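Local coordinates for protein 4-hydroxybenzoyl-CoA thioesterase (Staphylococcus aureus, PDB 6FDG) that probably hydrolyses the thioester of DHNA-CoA, a step on the route to vitamin K2, as a thioesterase of the hotdog-fold superfamily, at residues M18-F30 with L60-V74. Numbering follows the deposited sequence.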
loop_
_atom_site.group_PDB
_atom_site.type_symbol
_atom_site.label_atom_id
_atom_site.label_comp_id
_atom_site.label_asym_id
_atom_site.label_seq_id
_atom_site.Cartn_x
_atom_site.Cartn_y
_atom_site.Cartn_z
ATOM N N MET A 18 12.635 9.379 0.857
ATOM C CA MET A 18 13.978 9.286 1.608
ATOM C C MET A 18 14.903 8.030 1.161
ATOM O O MET A 18 16.129 7.925 1.564
ATOM C CB MET A 18 13.846 9.469 3.156
ATOM C CG MET A 18 12.652 10.167 3.918
ATOM S SD MET A 18 12.540 10.320 5.842
ATOM C CE MET A 18 13.917 9.208 6.110
ATOM N N GLY A 19 14.472 7.050 0.336
ATOM C CA GLY A 19 15.141 5.829 -0.003
ATOM C C GLY A 19 15.172 4.758 1.057
ATOM O O GLY A 19 15.783 3.646 0.938
ATOM N N VAL A 20 14.328 4.958 2.074
ATOM C CA VAL A 20 14.229 4.016 3.187
ATOM C C VAL A 20 12.818 3.307 3.041
ATOM O O VAL A 20 11.974 3.783 2.331
ATOM C CB VAL A 20 14.337 4.671 4.536
ATOM C CG1 VAL A 20 15.664 5.468 4.704
ATOM C CG2 VAL A 20 13.222 5.555 4.912
ATOM N N ILE A 21 12.695 2.244 3.761
ATOM C CA ILE A 21 11.407 1.563 3.899
ATOM C C ILE A 21 10.460 2.481 4.652
ATOM O O ILE A 21 10.713 2.892 5.736
ATOM C CB ILE A 21 11.514 0.201 4.549
ATOM C CG1 ILE A 21 12.510 -0.698 3.776
ATOM C CG2 ILE A 21 10.144 -0.441 4.717
ATOM C CD1 ILE A 21 12.294 -0.908 2.442
ATOM N N TYR A 22 9.297 2.799 4.002
ATOM C CA TYR A 22 8.289 3.693 4.601
ATOM C C TYR A 22 7.856 3.153 5.933
ATOM O O TYR A 22 7.543 1.944 6.046
ATOM C CB TYR A 22 7.143 3.843 3.629
ATOM C CG TYR A 22 6.019 4.717 4.157
ATOM C CD1 TYR A 22 6.225 6.077 4.369
ATOM C CD2 TYR A 22 4.750 4.166 4.490
ATOM C CE1 TYR A 22 5.220 6.902 4.930
ATOM C CE2 TYR A 22 3.731 5.007 4.964
ATOM C CZ TYR A 22 4.043 6.308 5.227
ATOM O OH TYR A 22 2.988 7.132 5.706
ATOM N N HIS A 23 7.755 3.982 6.962
ATOM C CA HIS A 23 7.533 3.544 8.305
ATOM C C HIS A 23 6.180 2.812 8.422
ATOM O O HIS A 23 6.028 1.912 9.249
ATOM C CB HIS A 23 7.603 4.718 9.332
ATOM C CG HIS A 23 6.472 5.689 9.266
ATOM N ND1 HIS A 23 6.383 6.684 8.349
ATOM C CD2 HIS A 23 5.388 5.842 10.060
ATOM C CE1 HIS A 23 5.258 7.406 8.584
ATOM N NE2 HIS A 23 4.651 6.907 9.608
ATOM N N GLY A 24 5.201 3.190 7.610
ATOM C CA GLY A 24 3.890 2.510 7.639
ATOM C C GLY A 24 3.914 1.132 7.125
ATOM O O GLY A 24 2.887 0.427 7.351
ATOM N N ASN A 25 4.928 0.641 6.467
ATOM C CA ASN A 25 4.991 -0.712 5.889
ATOM C C ASN A 25 5.444 -1.715 6.885
ATOM O O ASN A 25 5.294 -2.943 6.648
ATOM C CB ASN A 25 5.890 -0.743 4.628
ATOM C CG ASN A 25 5.336 0.034 3.527
ATOM O OD1 ASN A 25 4.124 0.175 3.378
ATOM N ND2 ASN A 25 6.214 0.547 2.633
ATOM N N TYR A 26 5.932 -1.307 8.040
ATOM C CA TYR A 26 6.458 -2.285 8.979
ATOM C C TYR A 26 5.356 -3.125 9.573
ATOM O O TYR A 26 5.597 -4.288 9.886
ATOM C CB TYR A 26 7.251 -1.564 10.074
ATOM C CG TYR A 26 8.635 -1.077 9.648
ATOM C CD1 TYR A 26 8.878 -0.063 8.723
ATOM C CD2 TYR A 26 9.715 -1.707 10.176
ATOM C CE1 TYR A 26 10.130 0.385 8.401
ATOM C CE2 TYR A 26 11.026 -1.201 9.868
ATOM C CZ TYR A 26 11.157 -0.201 9.001
ATOM O OH TYR A 26 12.483 0.273 8.741
ATOM N N ALA A 27 4.128 -2.611 9.705
ATOM C CA ALA A 27 3.033 -3.458 10.158
ATOM C C ALA A 27 2.841 -4.653 9.256
ATOM O O ALA A 27 2.535 -5.756 9.778
ATOM C CB ALA A 27 1.794 -2.653 10.311
ATOM N N THR A 28 3.019 -4.502 7.946
ATOM C CA THR A 28 2.900 -5.622 7.032
ATOM C C THR A 28 3.974 -6.652 7.293
ATOM O O THR A 28 3.705 -7.872 7.254
ATOM C CB THR A 28 2.870 -5.177 5.565
ATOM O OG1 THR A 28 1.759 -4.299 5.421
ATOM C CG2 THR A 28 2.832 -6.266 4.625
ATOM N N TRP A 29 5.184 -6.202 7.578
ATOM C CA TRP A 29 6.253 -7.149 7.882
ATOM C C TRP A 29 6.010 -7.853 9.203
ATOM O O TRP A 29 6.242 -9.078 9.270
ATOM C CB TRP A 29 7.606 -6.432 7.965
ATOM C CG TRP A 29 8.105 -5.952 6.613
ATOM C CD1 TRP A 29 7.489 -5.992 5.443
ATOM C CD2 TRP A 29 9.388 -5.339 6.370
ATOM N NE1 TRP A 29 8.279 -5.459 4.404
ATOM C CE2 TRP A 29 9.458 -5.078 5.011
ATOM C CE3 TRP A 29 10.450 -4.996 7.184
ATOM C CZ2 TRP A 29 10.594 -4.549 4.366
ATOM C CZ3 TRP A 29 11.588 -4.438 6.582
ATOM C CH2 TRP A 29 11.621 -4.242 5.185
ATOM N N PHE A 30 5.446 -7.172 10.202
ATOM C CA PHE A 30 5.069 -7.858 11.466
ATOM C C PHE A 30 4.008 -8.883 11.148
ATOM O O PHE A 30 4.043 -9.976 11.764
ATOM C CB PHE A 30 4.570 -6.898 12.496
ATOM C CG PHE A 30 5.602 -5.967 13.096
ATOM C CD1 PHE A 30 6.965 -6.061 12.925
ATOM C CD2 PHE A 30 5.140 -4.987 13.988
ATOM C CE1 PHE A 30 7.863 -5.173 13.556
ATOM C CE2 PHE A 30 6.008 -4.142 14.657
ATOM C CZ PHE A 30 7.380 -4.251 14.404
ATOM N N LEU A 60 -0.857 -1.476 17.992
ATOM C CA LEU A 60 0.366 -1.564 17.179
ATOM C C LEU A 60 1.409 -0.652 17.811
ATOM O O LEU A 60 1.067 0.558 18.061
ATOM C CB LEU A 60 0.123 -1.173 15.721
ATOM C CG LEU A 60 1.373 -0.987 14.853
ATOM C CD1 LEU A 60 2.069 -2.341 14.595
ATOM C CD2 LEU A 60 0.939 -0.373 13.556
ATOM N N ASN A 61 2.643 -1.100 18.008
ATOM C CA ASN A 61 3.759 -0.256 18.422
ATOM C C ASN A 61 4.921 -0.615 17.605
ATOM O O ASN A 61 5.240 -1.773 17.379
ATOM C CB ASN A 61 4.058 -0.527 19.885
ATOM C CG ASN A 61 2.789 -0.355 20.753
ATOM O OD1 ASN A 61 2.037 -1.353 21.070
ATOM N ND2 ASN A 61 2.457 0.854 21.085
ATOM N N VAL A 62 5.637 0.401 17.069
ATOM C CA VAL A 62 6.875 0.195 16.301
ATOM C C VAL A 62 7.904 1.214 16.788
ATOM O O VAL A 62 7.574 2.412 16.876
ATOM C CB VAL A 62 6.734 0.377 14.805
ATOM C CG1 VAL A 62 7.919 -0.163 14.054
ATOM C CG2 VAL A 62 5.423 -0.339 14.229
ATOM N N ASN A 63 9.093 0.781 17.180
ATOM C CA ASN A 63 10.169 1.711 17.540
ATOM C C ASN A 63 11.300 1.505 16.641
ATOM O O ASN A 63 11.890 0.395 16.622
ATOM C CB ASN A 63 10.582 1.413 18.944
ATOM C CG ASN A 63 11.522 2.473 19.488
ATOM O OD1 ASN A 63 12.661 2.444 19.214
ATOM N ND2 ASN A 63 10.957 3.513 20.081
ATOM N N TYR A 64 11.619 2.552 15.902
ATOM C CA TYR A 64 12.540 2.500 14.777
ATOM C C TYR A 64 13.974 2.895 15.303
ATOM O O TYR A 64 14.190 4.056 15.604
ATOM C CB TYR A 64 12.129 3.409 13.630
ATOM C CG TYR A 64 10.671 3.105 13.125
ATOM C CD1 TYR A 64 9.634 3.759 13.725
ATOM C CD2 TYR A 64 10.444 2.312 12.094
ATOM C CE1 TYR A 64 8.308 3.516 13.329
ATOM C CE2 TYR A 64 9.114 2.069 11.637
ATOM C CZ TYR A 64 8.100 2.693 12.252
ATOM O OH TYR A 64 6.755 2.455 11.917
ATOM N N LYS A 65 14.890 1.975 15.341
ATOM C CA LYS A 65 16.263 2.284 15.833
ATOM C C LYS A 65 17.121 2.656 14.754
ATOM O O LYS A 65 18.041 3.536 15.013
ATOM C CB LYS A 65 16.833 1.052 16.510
ATOM C CG LYS A 65 16.066 0.361 17.559
ATOM C CD LYS A 65 15.624 1.094 18.717
ATOM C CE LYS A 65 14.836 0.053 19.595
ATOM N NZ LYS A 65 14.399 0.596 20.876
ATOM N N LYS A 66 17.042 2.100 13.579
ATOM C CA LYS A 66 17.848 2.380 12.409
ATOM C C LYS A 66 16.958 2.387 11.220
ATOM O O LYS A 66 16.116 1.467 11.073
ATOM C CB LYS A 66 18.965 1.290 12.184
ATOM C CG LYS A 66 19.971 1.203 13.286
ATOM C CD LYS A 66 21.089 0.269 12.839
ATOM C CE LYS A 66 22.483 0.742 13.242
ATOM N NZ LYS A 66 22.689 0.416 14.668
ATOM N N SER A 67 17.128 3.274 10.269
ATOM C CA SER A 67 16.505 3.163 8.959
ATOM C C SER A 67 16.863 1.904 8.225
ATOM O O SER A 67 18.053 1.360 8.399
ATOM C CB SER A 67 16.674 4.466 8.096
ATOM O OG SER A 67 15.954 5.507 8.702
ATOM N N ILE A 68 16.011 1.321 7.433
ATOM C CA ILE A 68 16.283 0.203 6.531
ATOM C C ILE A 68 16.298 0.763 5.122
ATOM O O ILE A 68 15.272 1.321 4.615
ATOM C CB ILE A 68 15.299 -0.993 6.761
ATOM C CG1 ILE A 68 15.420 -1.456 8.233
ATOM C CG2 ILE A 68 15.486 -2.105 5.813
ATOM C CD1 ILE A 68 14.429 -2.521 8.664
ATOM N N PHE A 69 17.535 0.804 4.521
ATOM C CA PHE A 69 17.703 1.313 3.156
ATOM C C PHE A 69 17.547 0.166 2.211
ATOM O O PHE A 69 18.103 -0.915 2.368
ATOM C CB PHE A 69 19.056 1.914 3.006
ATOM C CG PHE A 69 19.249 3.240 3.785
ATOM C CD1 PHE A 69 19.660 3.183 5.088
ATOM C CD2 PHE A 69 19.031 4.444 3.164
ATOM C CE1 PHE A 69 19.831 4.344 5.817
ATOM C CE2 PHE A 69 19.242 5.666 3.855
ATOM C CZ PHE A 69 19.604 5.572 5.200
ATOM N N TYR A 70 16.706 0.318 1.200
ATOM C CA TYR A 70 16.503 -0.645 0.166
ATOM C C TYR A 70 17.846 -0.682 -0.835
ATOM O O TYR A 70 18.409 0.382 -1.066
ATOM C CB TYR A 70 15.334 -0.149 -0.677
ATOM C CG TYR A 70 15.159 -0.981 -1.909
ATOM C CD1 TYR A 70 14.450 -2.139 -1.906
ATOM C CD2 TYR A 70 15.887 -0.668 -3.106
ATOM C CE1 TYR A 70 14.394 -2.962 -3.001
ATOM C CE2 TYR A 70 15.789 -1.465 -4.217
ATOM C CZ TYR A 70 14.916 -2.591 -4.130
ATOM O OH TYR A 70 14.895 -3.378 -5.219
ATOM N N PRO A 71 18.184 -1.814 -1.339
ATOM C CA PRO A 71 17.721 -3.148 -1.117
ATOM C C PRO A 71 18.135 -3.684 0.308
ATOM O O PRO A 71 19.169 -3.226 0.888
ATOM C CB PRO A 71 18.293 -3.964 -2.236
ATOM C CG PRO A 71 19.584 -3.300 -2.449
ATOM C CD PRO A 71 19.392 -1.826 -2.212
ATOM N N GLU A 72 17.445 -4.683 0.843
ATOM C CA GLU A 72 17.854 -5.307 2.110
ATOM C C GLU A 72 17.142 -6.572 2.337
ATOM O O GLU A 72 15.879 -6.624 2.191
ATOM C CB GLU A 72 17.497 -4.392 3.305
ATOM C CG GLU A 72 18.187 -4.614 4.635
ATOM C CD GLU A 72 19.463 -3.808 4.848
ATOM O OE1 GLU A 72 19.751 -2.888 4.129
ATOM O OE2 GLU A 72 20.202 -4.124 5.752
ATOM N N LYS A 73 17.814 -7.611 2.829
ATOM C CA LYS A 73 17.212 -8.838 3.358
ATOM C C LYS A 73 17.251 -8.739 4.840
ATOM O O LYS A 73 18.313 -8.480 5.504
ATOM C CB LYS A 73 18.119 -10.010 2.979
ATOM C CG LYS A 73 18.168 -10.007 1.498
ATOM C CD LYS A 73 19.077 -11.077 0.904
ATOM C CE LYS A 73 18.240 -12.207 0.344
ATOM N NZ LYS A 73 17.965 -11.943 -1.084
ATOM N N VAL A 74 16.121 -8.752 5.512
ATOM C CA VAL A 74 16.028 -8.653 6.966
ATOM C C VAL A 74 15.548 -9.937 7.623
ATOM O O VAL A 74 14.959 -10.808 6.934
ATOM C CB VAL A 74 15.108 -7.475 7.380
ATOM C CG1 VAL A 74 15.500 -6.145 6.827
ATOM C CG2 VAL A 74 13.625 -7.766 7.075
HETATM O O HOH W 1 12.951 2.459 7.302
HETATM O O HOH W 2 13.522 0.454 11.374
#
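In this hotdog fold, the start of the central helix and the loop before it pack on the end of strand 57-64 and the loop that follows, with Tyr-26 and Tyr-64 meeting in a T-shaped stack. The planes stand at 88°, and CE2 of Tyr-64 lies over the Tyr-26 ring centre, 3.6 Å from CD1 of Tyr-26. The Tyr-64 hydroxyl donates to His-23 O (2.8 Å from OH) from above the carbonyl plane, which ties the strand end to the turn entering the helix. Chi1 of -76°, with CG anti to the carbonyl carbon, carries the Tyr-26 ring to Ile-68, whose CD1 is 3.4 Å from the Tyr-26 OH. Two waters hydrogen-bond to this hydroxyl; one bridges to Ile-21 O and, at longer range, to Ile-68 N, the other to Lys-66 O. Beyond them a single beta bridge pairs Val-20 with Phe-69, flanked by Ile-21 N to Ile-68 O (2.9 Å) and a weak bond from Tyr-70 N to Gly-19 O. Val-20 CG1 makes a CH-pi contact over the Phe-69 ring. Ile-94 of strand 88-95 touches Tyr-26, Phe-30 and Ile-68, while Leu-60 to Asn-63 pair antiparallel with a strand of the second subunit, continuing the sheet across the interface.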